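Local atomic coordinates of VirK protein (PDB entry 5XTA), a protein that is of unknown function but belongs to the bacterial VirK family and is probably linked to type II secretion in Legionella pneumophila. Residues A[64-69]-A[92-97]; A[58-63]-A[98-103]; A[78-83]-A[88-93]. The protein carries 3 engineered substitutions. One frame throughout, in Å; residues are numbered along the deposited sequence. Where two conformers were deposited one is given.

Contact 1. Residues A[64-69]-A[92-97]; sequences LDDPLA and TTVLNA. Engineered in segment 64-69: L68 (natural residue Val).
L68 and V94 mark the nearest approach of the two backbones, with 8.2 Å between L68 CA and V94 CA. No hydrogen bond crosses at this spacing. Residues 64-69 have no regular secondary structure and belong to the loop that joins strand 54-63 to strand 74-83. Residues 92-96 form the end of strand 87-96, and A97 follows in the turn. The loop folds back on itself at D66. A69 N donates to D66 O at 3.0 Å. L68 N donates to D66 OD2 at 2.9 Å, which makes an Asx turn. This bond reaches OD2 on its anti side, 27° out of the carboxylate plane.

The side-chain contact centres on V94, which meets both D66 and L68. D66 and V94 approach from opposite directions. D66 OD1 lies 3.7 Å from V94 CG2, while V94 CG1 sits 4.0 Å from D66 CG. V94 CB points toward the loop, and with chi1 at -176° CG1 meets the D66 carboxylate while CG2 meets both D66 OD1 and L68 CD1. L68, an engineered residue that is Val in the natural sequence, slants across V94 and touches it with one methyl. Its CD1 is 3.9 Å from V94 CG2.

M74 of strand 74-83 packs on both D66 and V94. D65 OD2 forms a salt bridge with K79 NZ of the second subunit.

Across the two segments the contact is held by van der Waals packing alone. The polar bonds shape the loop instead, and the one from L68 N holds the D66 carboxylate against the valine. That carboxylate is buried, and its OD1 also lies close to D76 OD1. Two acids so near each other, beside apolar methyls, would probably raise the pKa of one of them.

Contact 2. Residues A[58-63]-A[98-103]; sequences SDRHFT and SSYERL. With SO4 (sulfate ion), chain F.
R60 and Y100 meet through the ends of their side chains, while their backbones stay well apart. R60 CA and Y100 CA are 11.9 Å from each other. The tight part is small. R60 NH1 lies 2.9 Å from Y100 OH, which sits at the edge of the guanidinium and in its plane. The side chains cross at about a right angle, yet the guanidinium and the phenol ring are nearly coplanar, with 6° between their planes. R60 leaves strand 54-63 with CG anti to the backbone N and then bends at chi3 (70°), which turns the guanidinium toward the sulfate.

The sulfate, probably from the crystallisation liquor, takes two clear hydrogen bonds from R60. NH2 of R60 donates to sulfate O1 at 2.7 Å, and NH1 of R60 donates to sulfate O3 at 3.1 Å. A third bond, from NH2 to O3, is weak. F75 of the same chain makes a cation-pi contact with R60.

The loose side is the turn that carries Y100. S98, S99 and E101 are exposed there. The turn has its own brace: E101 N donates to S99 OG at 3.2 Å, an ST turn.

The sulfate is also hydrogen-bonded to R60 of the second, third and fourth subunits. Four arginines, one from each chain, thus converge on a single anion where the tetramer meets. The chemistry is that of an anion site: the sulfate probably offsets the gathered positive charge.

Contact 3. Residues A[78-83]-A[88-93]; sequences SKFNLD and ASIKTT
K79 and K91 pair through two straight backbone bonds, K79 N to K91 O at 2.8 Å and K91 N to K79 O at 3.0 Å. N81 and S89 form the next hydrogen-bonded pair, with N81 N to S89 O at 3.0 Å and S89 N to N81 O at 2.9 Å.

The side chains of these pairs lie on one face of the sheet; S78, F80, L82, A88, I90 and T92, in the non-hydrogen-bonded pairs, lie on the opposite one. S78 OG and T92 OG1 share a hydrogen bond of 3.0 Å. With chi1 at -63°, the F80 ring leans toward I90. F80 CD1 touches I90 CG1 at 3.7 Å, and I90 CG2 lies over one ring face. L82 CD1 reaches A88 CB at 4.1 Å.

On the face of K79 and S89, a water donates to K79 O and also hydrogen-bonds S89 OG.

Further out, F116 touches F80, A88 and I90, the F80 ring meets F22, and F7 and I10 pack on L82. Strands 54-63 and 102-111 flank the pair, and D83 OD1 accepts from D87 N.

This is a regular antiparallel beta hairpin, the central pair of the larger antiparallel sheet.

Overall arrangement
All three contacts reach the same antiparallel sheet, though residues 64-69 and 98-101 lie in loops. Contact 3 is its central hairpin, and contacts 1 and 2 lie toward one end, their centres 6 Å apart. Contact 3 is centred about 17 Å from contact 1 and about 15 Å from contact 2. Strand 87-96 serves both contacts 1 and 3, which share T92 and T93. Backbone pairing ties contact 1 to contact 2, with V94 O 2.7 Å from L103 N. Likewise D59 O lies 2.9 Å from S78 N, joining contact 2 to contact 3. All three touch the third subunit. The sulfate is held by contact 2 and is not part of contacts 1 and 3.

Contact 1. Residues A[64-69]-A[92-97]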
ATOM      1  N   LEU A  64      -9.396 -12.337  -8.200  1.00 35.53           N
ATOM      2  CA  LEU A  64     -10.092 -13.552  -8.570  1.00 41.45           C
ATOM      3  C   LEU A  64     -10.815 -13.379  -9.906  1.00 45.47           C
ATOM      4  O   LEU A  64     -11.508 -14.283 -10.318  1.00 51.30           O
ATOM      5  CB  LEU A  64     -11.126 -13.924  -7.493  1.00 41.76           C
ATOM      6  CG  LEU A  64     -10.653 -14.077  -6.065  1.00 40.03           C
ATOM      7  CD1 LEU A  64     -11.800 -14.528  -5.164  1.00 40.85           C
ATOM      8  CD2 LEU A  64      -9.533 -15.075  -5.992  1.00 41.70           C
ATOM      9  N   ASP A  65     -10.654 -12.240 -10.578  1.00 52.25           N
ATOM     10  CA  ASP A  65     -11.464 -11.902 -11.764  1.00 57.38           C
ATOM     11  C   ASP A  65     -10.786 -12.119 -13.070  1.00 57.09           C
ATOM     12  O   ASP A  65     -11.378 -11.808 -14.116  1.00 59.15           O
ATOM     13  CB  ASP A  65     -11.802 -10.416 -11.788  1.00 62.25           C
ATOM     14  CG  ASP A  65     -12.918 -10.065 -10.893  1.00 67.88           C
ATOM     15  OD1 ASP A  65     -13.856 -10.871 -10.711  1.00 72.91           O
ATOM     16  OD2 ASP A  65     -12.867  -8.933 -10.376  1.00 71.71           O
ATOM     17  N   ASP A  66      -9.552 -12.595 -13.055  1.00 51.69           N
ATOM     18  CA  ASP A  66      -8.831 -12.592 -14.302  1.00 52.57           C
ATOM     19  C   ASP A  66      -9.458 -13.579 -15.306  1.00 52.69           C
ATOM     20  O   ASP A  66      -9.742 -14.750 -14.947  1.00 43.27           O
ATOM     21  CB  ASP A  66      -7.354 -12.850 -14.129  1.00 53.57           C
ATOM     22  CG  ASP A  66      -6.594 -12.583 -15.389  1.00 55.79           C
ATOM     23  OD1 ASP A  66      -6.055 -11.468 -15.541  1.00 57.51           O
ATOM     24  OD2 ASP A  66      -6.587 -13.480 -16.261  1.00 55.31           O
ATOM     25  N   PRO A  67      -9.704 -13.094 -16.551  1.00 56.63           N
ATOM     26  CA  PRO A  67     -10.287 -13.951 -17.599  1.00 61.95           C
ATOM     27  C   PRO A  67      -9.593 -15.313 -17.760  1.00 61.95           C
ATOM     28  O   PRO A  67     -10.272 -16.329 -17.879  1.00 66.26           O
ATOM     29  CB  PRO A  67     -10.157 -13.105 -18.883  1.00 62.35           C
ATOM     30  CG  PRO A  67      -9.666 -11.754 -18.473  1.00 62.32           C
ATOM     31  CD  PRO A  67      -9.647 -11.679 -16.978  1.00 57.25           C
ATOM     32  N   LEU A  68      -8.261 -15.320 -17.718  1.00 59.68           N
ATOM     33  CA  LEU A  68      -7.477 -16.530 -17.950  1.00 57.65           C
ATOM     34  C   LEU A  68      -7.781 -17.648 -16.952  1.00 58.79           C
ATOM     35  O   LEU A  68      -7.533 -18.810 -17.271  1.00 58.73           O
ATOM     36  CB  LEU A  68      -5.971 -16.232 -17.941  1.00 57.96           C
ATOM     37  CG  LEU A  68      -5.419 -15.156 -18.890  1.00 61.05           C
ATOM     38  CD1 LEU A  68      -3.912 -15.068 -18.757  1.00 60.52           C
ATOM     39  CD2 LEU A  68      -5.788 -15.402 -20.348  1.00 64.38           C
ATOM     40  N   ALA A  69      -8.283 -17.303 -15.754  1.00 56.27           N
ATOM     41  CA  ALA A  69      -8.761 -18.296 -14.774  1.00 57.59           C
ATOM     42  C   ALA A  69      -9.723 -17.681 -13.732  1.00 59.04           C
ATOM     43  O   ALA A  69      -9.385 -17.568 -12.544  1.00 56.44           O
ATOM     44  CB  ALA A  69      -7.585 -18.983 -14.085  1.00 56.65           C
ATOM     45  N   THR A  92       1.397  -6.731 -18.709  1.00 26.15           N
ATOM     46  CA  THR A  92       0.759  -7.431 -17.608  1.00 27.14           C
ATOM     47  C   THR A  92       1.041  -8.915 -17.712  1.00 27.33           C
ATOM     48  O   THR A  92       0.814  -9.511 -18.754  1.00 29.55           O
ATOM     49  CB  THR A  92      -0.744  -7.174 -17.611  1.00 28.61           C
ATOM     50  OG1 THR A  92      -0.943  -5.774 -17.490  1.00 29.12           O
ATOM     51  CG2 THR A  92      -1.448  -7.919 -16.403  1.00 29.61           C
ATOM     52  N   THR A  93       1.581  -9.488 -16.650  1.00 24.96           N
ATOM     53  CA  THR A  93       1.904 -10.890 -16.571  1.00 25.32           C
ATOM     54  C   THR A  93       1.002 -11.518 -15.521  1.00 26.51           C
ATOM     55  O   THR A  93       0.921 -11.043 -14.362  1.00 22.63           O
ATOM     56  CB  THR A  93       3.395 -11.070 -16.221  1.00 25.89           C
ATOM     57  OG1 THR A  93       4.190 -10.507 -17.277  1.00 26.09           O
ATOM     58  CG2 THR A  93       3.753 -12.534 -16.060  1.00 26.95           C
ATOM     59  N   VAL A  94       0.310 -12.581 -15.909  1.00 26.23           N
ATOM     60  CA  VAL A  94      -0.656 -13.171 -15.009  1.00 27.11           C
ATOM     61  C   VAL A  94      -0.020 -14.389 -14.357  1.00 28.06           C
ATOM     62  O   VAL A  94       0.480 -15.280 -15.060  1.00 29.64           O
ATOM     63  CB  VAL A  94      -1.957 -13.519 -15.729  1.00 29.37           C
ATOM     64  CG1 VAL A  94      -2.966 -14.047 -14.757  1.00 29.16           C
ATOM     65  CG2 VAL A  94      -2.524 -12.308 -16.455  1.00 30.32           C
ATOM     66  N   LEU A  95      -0.056 -14.420 -13.019  1.00 26.12           N
ATOM     67  CA  LEU A  95       0.600 -15.434 -12.200  1.00 27.28           C
ATOM     68  C   LEU A  95      -0.370 -16.108 -11.232  1.00 27.50           C
ATOM     69  O   LEU A  95      -1.198 -15.451 -10.629  1.00 27.01           O
ATOM     70  CB  LEU A  95       1.711 -14.772 -11.396  1.00 29.01           C
ATOM     71  CG  LEU A  95       2.737 -13.985 -12.215  1.00 30.12           C
ATOM     72  CD1 LEU A  95       3.422 -12.994 -11.304  1.00 31.87           C
ATOM     73  CD2 LEU A  95       3.751 -14.898 -12.881  1.00 31.39           C
ATOM     74  N   ASN A  96      -0.272 -17.430 -11.102  1.00 29.94           N
ATOM     75  CA  ASN A  96      -1.008 -18.163 -10.073  1.00 29.29           C
ATOM     76  C   ASN A  96      -0.487 -17.676  -8.722  1.00 28.62           C
ATOM     77  O   ASN A  96       0.721 -17.669  -8.482  1.00 28.62           O
ATOM     78  CB  ASN A  96      -0.807 -19.657 -10.261  1.00 30.27           C
ATOM     79  CG  ASN A  96      -1.573 -20.469  -9.258  1.00 30.32           C
ATOM     80  OD1 ASN A  96      -1.305 -20.404  -8.065  1.00 38.70           O
ATOM     81  ND2 ASN A  96      -2.550 -21.199  -9.719  1.00 31.75           N
ATOM     82  N   ALA A  97      -1.385 -17.241  -7.848  1.00 29.84           N
ATOM     83  CA  ALA A  97      -0.959 -16.598  -6.595  1.00 30.19           C
ATOM     84  C   ALA A  97      -0.314 -17.605  -5.660  1.00 33.17           C
ATOM     85  O   ALA A  97       0.573 -17.260  -4.899  1.00 32.97           O
ATOM     86  CB  ALA A  97      -2.143 -15.940  -5.919  1.00 29.92           C
TER

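Contact 2. Residues A[58-63]-A[98-103]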
ATOM      1  N   SER A  58       5.909  -0.570 -11.211  1.00 20.18           N
ATOM      2  CA  SER A  58       5.105  -1.806 -11.341  1.00 21.57           C
ATOM      3  C   SER A  58       4.095  -1.953 -10.227  1.00 21.89           C
ATOM      4  O   SER A  58       4.178  -1.251  -9.197  1.00 22.69           O
ATOM      5  CB  SER A  58       6.032  -3.028 -11.369  1.00 22.36           C
ATOM      6  OG  SER A  58       6.692  -3.250 -10.128  1.00 23.96           O
ATOM      7  N   ASP A  59       3.140  -2.857 -10.426  1.00 21.10           N
ATOM      8  CA  ASP A  59       2.072  -3.105  -9.444  1.00 22.72           C
ATOM      9  C   ASP A  59       1.693  -4.568  -9.544  1.00 21.98           C
ATOM     10  O   ASP A  59       1.435  -5.073 -10.634  1.00 22.33           O
ATOM     11  CB  ASP A  59       0.811  -2.206  -9.690  1.00 24.56           C
ATOM     12  CG  ASP A  59      -0.337  -2.475  -8.692  1.00 27.33           C
ATOM     13  OD1 ASP A  59      -0.192  -2.256  -7.491  1.00 29.95           O
ATOM     14  OD2 ASP A  59      -1.426  -2.928  -9.051  1.00 27.85           O
ATOM     15  N   ARG A  60       1.720  -5.251  -8.419  1.00 21.22           N
ATOM     16  CA  ARG A  60       1.290  -6.639  -8.317  1.00 22.45           C
ATOM     17  C   ARG A  60      -0.110  -6.601  -7.733  1.00 24.46           C
ATOM     18  O   ARG A  60      -0.303  -6.287  -6.543  1.00 23.61           O
ATOM     19  CB  ARG A  60       2.209  -7.429  -7.402  1.00 23.89           C
ATOM     20  CG  ARG A  60       1.780  -8.893  -7.277  1.00 24.64           C
ATOM     21  CD  ARG A  60       2.623  -9.664  -6.305  1.00 24.14           C
ATOM     22  NE  ARG A  60       2.371  -9.234  -4.936  1.00 24.75           N
ATOM     23  CZ  ARG A  60       2.608  -9.963  -3.845  1.00 25.68           C
ATOM     24  NH1 ARG A  60       3.033 -11.218  -3.903  1.00 24.63           N
ATOM     25  NH2 ARG A  60       2.352  -9.447  -2.669  1.00 28.36           N
ATOM     26  N   HIS A  61      -1.085  -6.881  -8.583  1.00 23.72           N
ATOM     27  CA  HIS A  61      -2.453  -6.800  -8.192  1.00 24.36           C
ATOM     28  C   HIS A  61      -3.143  -8.151  -7.997  1.00 23.22           C
ATOM     29  O   HIS A  61      -3.358  -8.881  -8.981  1.00 22.58           O
ATOM     30  CB  HIS A  61      -3.162  -6.009  -9.245  1.00 25.34           C
ATOM     31  CG  HIS A  61      -4.581  -5.782  -8.933  1.00 27.77           C
ATOM     32  ND1 HIS A  61      -4.984  -4.903  -7.958  1.00 32.42           N
ATOM     33  CD2 HIS A  61      -5.702  -6.313  -9.459  1.00 31.44           C
ATOM     34  CE1 HIS A  61      -6.303  -4.895  -7.897  1.00 33.14           C
ATOM     35  NE2 HIS A  61      -6.764  -5.755  -8.788  1.00 33.01           N
ATOM     36  N   PHE A  62      -3.605  -8.423  -6.774  1.00 21.50           N
ATOM     37  CA  PHE A  62      -4.299  -9.678  -6.496  1.00 23.46           C
ATOM     38  C   PHE A  62      -5.736  -9.632  -7.026  1.00 24.82           C
ATOM     39  O   PHE A  62      -6.410  -8.602  -6.907  1.00 24.62           O
ATOM     40  CB  PHE A  62      -4.343  -9.968  -5.024  1.00 24.36           C
ATOM     41  CG  PHE A  62      -4.973 -11.272  -4.687  1.00 24.74           C
ATOM     42  CD1 PHE A  62      -4.199 -12.433  -4.649  1.00 25.38           C
ATOM     43  CD2 PHE A  62      -6.324 -11.342  -4.363  1.00 25.05           C
ATOM     44  CE1 PHE A  62      -4.754 -13.638  -4.292  1.00 27.02           C
ATOM     45  CE2 PHE A  62      -6.893 -12.538  -4.012  1.00 25.77           C
ATOM     46  CZ  PHE A  62      -6.110 -13.693  -3.980  1.00 27.62           C
ATOM     47  N   THR A  63      -6.186 -10.733  -7.611  1.00 25.21           N
ATOM     48  CA  THR A  63      -7.535 -10.800  -8.211  1.00 27.53           C
ATOM     49  C   THR A  63      -8.067 -12.234  -8.195  1.00 30.94           C
ATOM     50  O   THR A  63      -7.322 -13.199  -8.109  1.00 27.60           O
ATOM     51  CB  THR A  63      -7.563 -10.175  -9.642  1.00 30.41           C
ATOM     52  OG1 THR A  63      -8.908  -9.985 -10.113  1.00 29.58           O
ATOM     53  CG2 THR A  63      -6.777 -10.985 -10.657  1.00 31.08           C
ATOM     54  N   SER A  98      -0.777 -18.847  -5.723  1.00 36.84           N
ATOM     55  CA  SER A  98      -0.254 -19.902  -4.866  1.00 42.37           C
ATOM     56  C   SER A  98       1.121 -20.379  -5.338  1.00 41.86           C
ATOM     57  O   SER A  98       2.071 -20.440  -4.553  1.00 41.87           O
ATOM     58  CB  SER A  98      -1.243 -21.076  -4.820  1.00 44.19           C
ATOM     59  OG  SER A  98      -0.873 -21.960  -3.789  1.00 46.81           O
ATOM     60  N   SER A  99       1.219 -20.694  -6.623  1.00 41.67           N
ATOM     61  CA  SER A  99       2.422 -21.316  -7.181  1.00 40.09           C
ATOM     62  C   SER A  99       3.380 -20.363  -7.872  1.00 39.04           C
ATOM     63  O   SER A  99       4.564 -20.668  -8.018  1.00 40.80           O
ATOM     64  CB  SER A  99       2.006 -22.409  -8.170  1.00 43.19           C
ATOM     65  OG  SER A  99       1.487 -21.865  -9.372  1.00 42.69           O
ATOM     66  N   TYR A 100       2.886 -19.212  -8.311  1.00 34.84           N
ATOM     67  CA  TYR A 100       3.665 -18.292  -9.162  1.00 33.85           C
ATOM     68  C   TYR A 100       3.914 -18.757 -10.606  1.00 35.61           C
ATOM     69  O   TYR A 100       4.679 -18.121 -11.325  1.00 36.43           O
ATOM     70  CB  TYR A 100       4.967 -17.825  -8.518  1.00 34.36           C
ATOM     71  CG  TYR A 100       4.711 -16.740  -7.508  1.00 34.97           C
ATOM     72  CD1 TYR A 100       4.339 -15.454  -7.911  1.00 33.08           C
ATOM     73  CD2 TYR A 100       4.812 -17.012  -6.147  1.00 33.39           C
ATOM     74  CE1 TYR A 100       4.112 -14.455  -6.973  1.00 31.84           C
ATOM     75  CE2 TYR A 100       4.583 -16.029  -5.210  1.00 33.85           C
ATOM     76  CZ  TYR A 100       4.224 -14.757  -5.630  1.00 33.65           C
ATOM     77  OH  TYR A 100       3.961 -13.831  -4.658  1.00 31.78           O
ATOM     78  N   GLU A 101       3.233 -19.811 -11.037  1.00 36.58           N
ATOM     79  CA  GLU A 101       3.317 -20.247 -12.425  1.00 43.72           C
ATOM     80  C   GLU A 101       2.695 -19.136 -13.289  1.00 42.83           C
ATOM     81  O   GLU A 101       1.659 -18.569 -12.916  1.00 41.62           O
ATOM     82  CB  GLU A 101       2.614 -21.621 -12.599  1.00 49.00           C
ATOM     83  CG  GLU A 101       2.014 -21.932 -13.989  1.00 55.42           C
ATOM     84  CD  GLU A 101       0.977 -23.058 -13.987  1.00 58.80           C
ATOM     85  OE1 GLU A 101       0.805 -23.738 -12.954  1.00 65.48           O
ATOM     86  OE2 GLU A 101       0.314 -23.266 -15.029  1.00 62.58           O
ATOM     87  N   ARG A 102       3.338 -18.838 -14.419  1.00 40.81           N
ATOM     88  CA  ARG A 102       2.865 -17.834 -15.372  1.00 42.72           C
ATOM     89  C   ARG A 102       1.704 -18.411 -16.183  1.00 40.89           C
ATOM     90  O   ARG A 102       1.845 -19.459 -16.806  1.00 40.19           O
ATOM     91  CB  ARG A 102       4.027 -17.423 -16.308  1.00 47.21           C
ATOM     92  CG  ARG A 102       3.722 -16.271 -17.263  1.00 52.63           C
ATOM     93  CD  ARG A 102       4.913 -15.922 -18.167  1.00 57.63           C
ATOM     94  NE  ARG A 102       4.504 -15.357 -19.476  1.00 63.64           N
ATOM     95  CZ  ARG A 102       3.927 -16.044 -20.470  1.00 66.49           C
ATOM     96  NH1 ARG A 102       3.656 -17.342 -20.326  1.00 68.47           N
ATOM     97  NH2 ARG A 102       3.607 -15.440 -21.619  1.00 66.93           N
ATOM     98  N   LEU A 103       0.564 -17.732 -16.187  1.00 38.77           N
ATOM     99  CA  LEU A 103      -0.605 -18.174 -16.945  1.00 39.28           C
ATOM    100  C   LEU A 103      -0.740 -17.488 -18.289  1.00 41.69           C
ATOM    101  O   LEU A 103      -1.455 -17.967 -19.160  1.00 44.29           O
ATOM    102  CB  LEU A 103      -1.885 -17.946 -16.155  1.00 41.13           C
ATOM    103  CG  LEU A 103      -2.112 -18.691 -14.832  1.00 45.62           C
ATOM    104  CD1 LEU A 103      -3.582 -19.137 -14.746  1.00 46.64           C
ATOM    105  CD2 LEU A 103      -1.218 -19.892 -14.611  1.00 47.20           C
TER
HETATM  106  S   SO4 F 201       2.119 -12.057  -0.249  1.00 28.23           S
HETATM  107  O1  SO4 F 201       1.781 -10.616  -0.264  1.00 22.88           O
HETATM  108  O2  SO4 F 201       2.265 -12.513   1.151  1.00 31.55           O
HETATM  109  O3  SO4 F 201       3.391 -12.272  -0.973  1.00 29.82           O
HETATM  110  O4  SO4 F 201       1.039 -12.825  -0.908  1.00 31.08           O

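Contact 3. Residues A[78-83]-A[88-93]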
ATOM      1  N   SER A  78       1.652  -5.826 -13.432  1.00 22.04           N
ATOM      2  CA  SER A  78       1.783  -4.850 -14.486  1.00 22.17           C
ATOM      3  C   SER A  78       3.079  -4.089 -14.332  1.00 23.68           C
ATOM      4  O   SER A  78       3.354  -3.560 -13.267  1.00 23.08           O
ATOM      5  CB  SER A  78       0.617  -3.904 -14.432  1.00 24.51           C
ATOM      6  OG  SER A  78      -0.558  -4.623 -14.725  1.00 26.15           O
ATOM      7  N   LYS A  79       3.864  -4.060 -15.412  1.00 23.92           N
ATOM      8  CA  LYS A  79       5.093  -3.289 -15.523  1.00 25.18           C
ATOM      9  C   LYS A  79       4.860  -2.077 -16.462  1.00 24.86           C
ATOM     10  O   LYS A  79       4.427  -2.238 -17.591  1.00 24.06           O
ATOM     11  CB  LYS A  79       6.181  -4.228 -16.044  1.00 27.38           C
ATOM     12  CG  LYS A  79       7.514  -3.588 -16.387  1.00 29.64           C
ATOM     13  CD  LYS A  79       8.233  -3.130 -15.150  1.00 32.81           C
ATOM     14  CE  LYS A  79       9.597  -2.574 -15.539  1.00 38.62           C
ATOM     15  NZ  LYS A  79      10.226  -1.900 -14.391  1.00 44.15           N
ATOM     16  N   PHE A  80       5.071  -0.879 -15.935  1.00 24.53           N
ATOM     17  CA  PHE A  80       4.788   0.377 -16.635  1.00 26.43           C
ATOM     18  C   PHE A  80       6.125   0.947 -17.051  1.00 26.51           C
ATOM     19  O   PHE A  80       7.052   0.984 -16.244  1.00 25.94           O
ATOM     20  CB  PHE A  80       4.123   1.377 -15.690  1.00 28.15           C
ATOM     21  CG  PHE A  80       2.794   0.932 -15.169  1.00 31.11           C
ATOM     22  CD1 PHE A  80       1.635   1.266 -15.835  1.00 33.17           C
ATOM     23  CD2 PHE A  80       2.696   0.179 -14.005  1.00 34.22           C
ATOM     24  CE1 PHE A  80       0.400   0.860 -15.364  1.00 34.03           C
ATOM     25  CE2 PHE A  80       1.460  -0.220 -13.529  1.00 34.03           C
ATOM     26  CZ  PHE A  80       0.311   0.121 -14.216  1.00 34.30           C
ATOM     27  N   ASN A  81       6.231   1.339 -18.312  1.00 26.11           N
ATOM     28  CA  ASN A  81       7.426   1.933 -18.867  0.51 27.51           C
ATOM     29  C   ASN A  81       7.028   3.159 -19.696  1.00 27.72           C
ATOM     30  O   ASN A  81       6.077   3.090 -20.465  1.00 32.11           O
ATOM     31  CB  ASN A  81       8.108   0.897 -19.736  0.51 29.82           C
ATOM     32  CG  ASN A  81       9.576   1.181 -19.938  0.51 30.99           C
ATOM     33  OD1 ASN A  81       9.959   2.213 -20.477  0.51 34.04           O
ATOM     34  ND2 ASN A  81      10.401   0.264 -19.504  0.51 32.09           N
ATOM     35  N   LEU A  82       7.733   4.258 -19.527  1.00 26.17           N
ATOM     36  CA  LEU A  82       7.474   5.484 -20.265  1.00 25.14           C
ATOM     37  C   LEU A  82       8.804   6.014 -20.696  1.00 28.42           C
ATOM     38  O   LEU A  82       9.695   6.230 -19.850  1.00 27.43           O
ATOM     39  CB  LEU A  82       6.839   6.516 -19.367  1.00 24.65           C
ATOM     40  CG  LEU A  82       6.762   7.923 -19.915  1.00 24.53           C
ATOM     41  CD1 LEU A  82       5.810   7.946 -21.107  1.00 23.31           C
ATOM     42  CD2 LEU A  82       6.320   8.889 -18.824  1.00 25.51           C
ATOM     43  N   ASP A  83       8.960   6.261 -21.989  1.00 28.14           N
ATOM     44  CA  ASP A  83      10.235   6.797 -22.441  1.00 30.92           C
ATOM     45  C   ASP A  83      10.178   8.304 -22.629  1.00 29.56           C
ATOM     46  O   ASP A  83       9.100   8.910 -22.594  1.00 30.27           O
ATOM     47  CB  ASP A  83      10.751   6.031 -23.666  1.00 32.22           C
ATOM     48  CG  ASP A  83       9.968   6.332 -24.939  1.00 35.45           C
ATOM     49  OD1 ASP A  83       9.337   7.408 -25.079  1.00 38.23           O
ATOM     50  OD2 ASP A  83      10.019   5.473 -25.834  1.00 39.84           O
ATOM     51  N   ALA A  88       4.584   4.946 -24.124  1.00 26.54           N
ATOM     52  CA  ALA A  88       4.327   4.216 -22.914  1.00 28.71           C
ATOM     53  C   ALA A  88       3.933   2.786 -23.258  1.00 30.40           C
ATOM     54  O   ALA A  88       3.269   2.538 -24.252  1.00 29.39           O
ATOM     55  CB  ALA A  88       3.217   4.876 -22.110  1.00 29.22           C
ATOM     56  N   SER A  89       4.363   1.846 -22.432  1.00 31.85           N
ATOM     57  CA  SER A  89       3.845   0.491 -22.508  1.00 34.02           C
ATOM     58  C   SER A  89       3.491  -0.057 -21.136  1.00 33.07           C
ATOM     59  O   SER A  89       4.070   0.352 -20.104  1.00 31.27           O
ATOM     60  CB  SER A  89       4.839  -0.425 -23.199  1.00 36.57           C
ATOM     61  OG  SER A  89       5.960  -0.674 -22.387  1.00 40.02           O
ATOM     62  N   ILE A  90       2.511  -0.958 -21.130  1.00 30.89           N
ATOM     63  CA  ILE A  90       2.130  -1.681 -19.927  1.00 30.81           C
ATOM     64  C   ILE A  90       2.149  -3.125 -20.308  1.00 30.21           C
ATOM     65  O   ILE A  90       1.443  -3.547 -21.214  1.00 30.57           O
ATOM     66  CB  ILE A  90       0.745  -1.334 -19.380  1.00 33.21           C
ATOM     67  CG1 ILE A  90       0.592   0.178 -19.198  1.00 34.31           C
ATOM     68  CG2 ILE A  90       0.495  -2.083 -18.067  1.00 32.82           C
ATOM     69  CD1 ILE A  90       0.139   0.919 -20.430  1.00 38.44           C
ATOM     70  N   LYS A  91       2.979  -3.877 -19.618  1.00 28.40           N
ATOM     71  CA  LYS A  91       3.012  -5.284 -19.789  1.00 28.75           C
ATOM     72  C   LYS A  91       2.470  -5.976 -18.536  1.00 27.08           C
ATOM     73  O   LYS A  91       2.971  -5.787 -17.439  1.00 24.24           O
ATOM     74  CB  LYS A  91       4.412  -5.737 -20.139  1.00 31.02           C
ATOM     75  CG  LYS A  91       4.413  -7.243 -20.374  1.00 35.81           C
ATOM     76  CD  LYS A  91       5.548  -7.750 -21.215  1.00 39.83           C
ATOM     77  CE  LYS A  91       5.322  -9.219 -21.565  1.00 41.14           C
ATOM     78  NZ  LYS A  91       6.593  -9.975 -21.603  1.00 44.03           N
ATOM     79  N   THR A  92       1.397  -6.731 -18.709  1.00 26.15           N
ATOM     80  CA  THR A  92       0.759  -7.431 -17.608  1.00 27.14           C
ATOM     81  C   THR A  92       1.041  -8.915 -17.712  1.00 27.33           C
ATOM     82  O   THR A  92       0.814  -9.511 -18.754  1.00 29.55           O
ATOM     83  CB  THR A  92      -0.744  -7.174 -17.611  1.00 28.61           C
ATOM     84  OG1 THR A  92      -0.943  -5.774 -17.490  1.00 29.12           O
ATOM     85  CG2 THR A  92      -1.448  -7.919 -16.403  1.00 29.61           C
ATOM     86  N   THR A  93       1.581  -9.488 -16.650  1.00 24.96           N
ATOM     87  CA  THR A  93       1.904 -10.890 -16.571  1.00 25.32           C
ATOM     88  C   THR A  93       1.002 -11.518 -15.521  1.00 26.51           C
ATOM     89  O   THR A  93       0.921 -11.043 -14.362  1.00 22.63           O
ATOM     90  CB  THR A  93       3.395 -11.070 -16.221  1.00 25.89           C
ATOM     91  OG1 THR A  93       4.190 -10.507 -17.277  1.00 26.09           O
ATOM     92  CG2 THR A  93       3.753 -12.534 -16.060  1.00 26.95           C
TER
HETATM   93  O   HOH W   1       6.061  -1.992 -19.905  1.00 30.06           O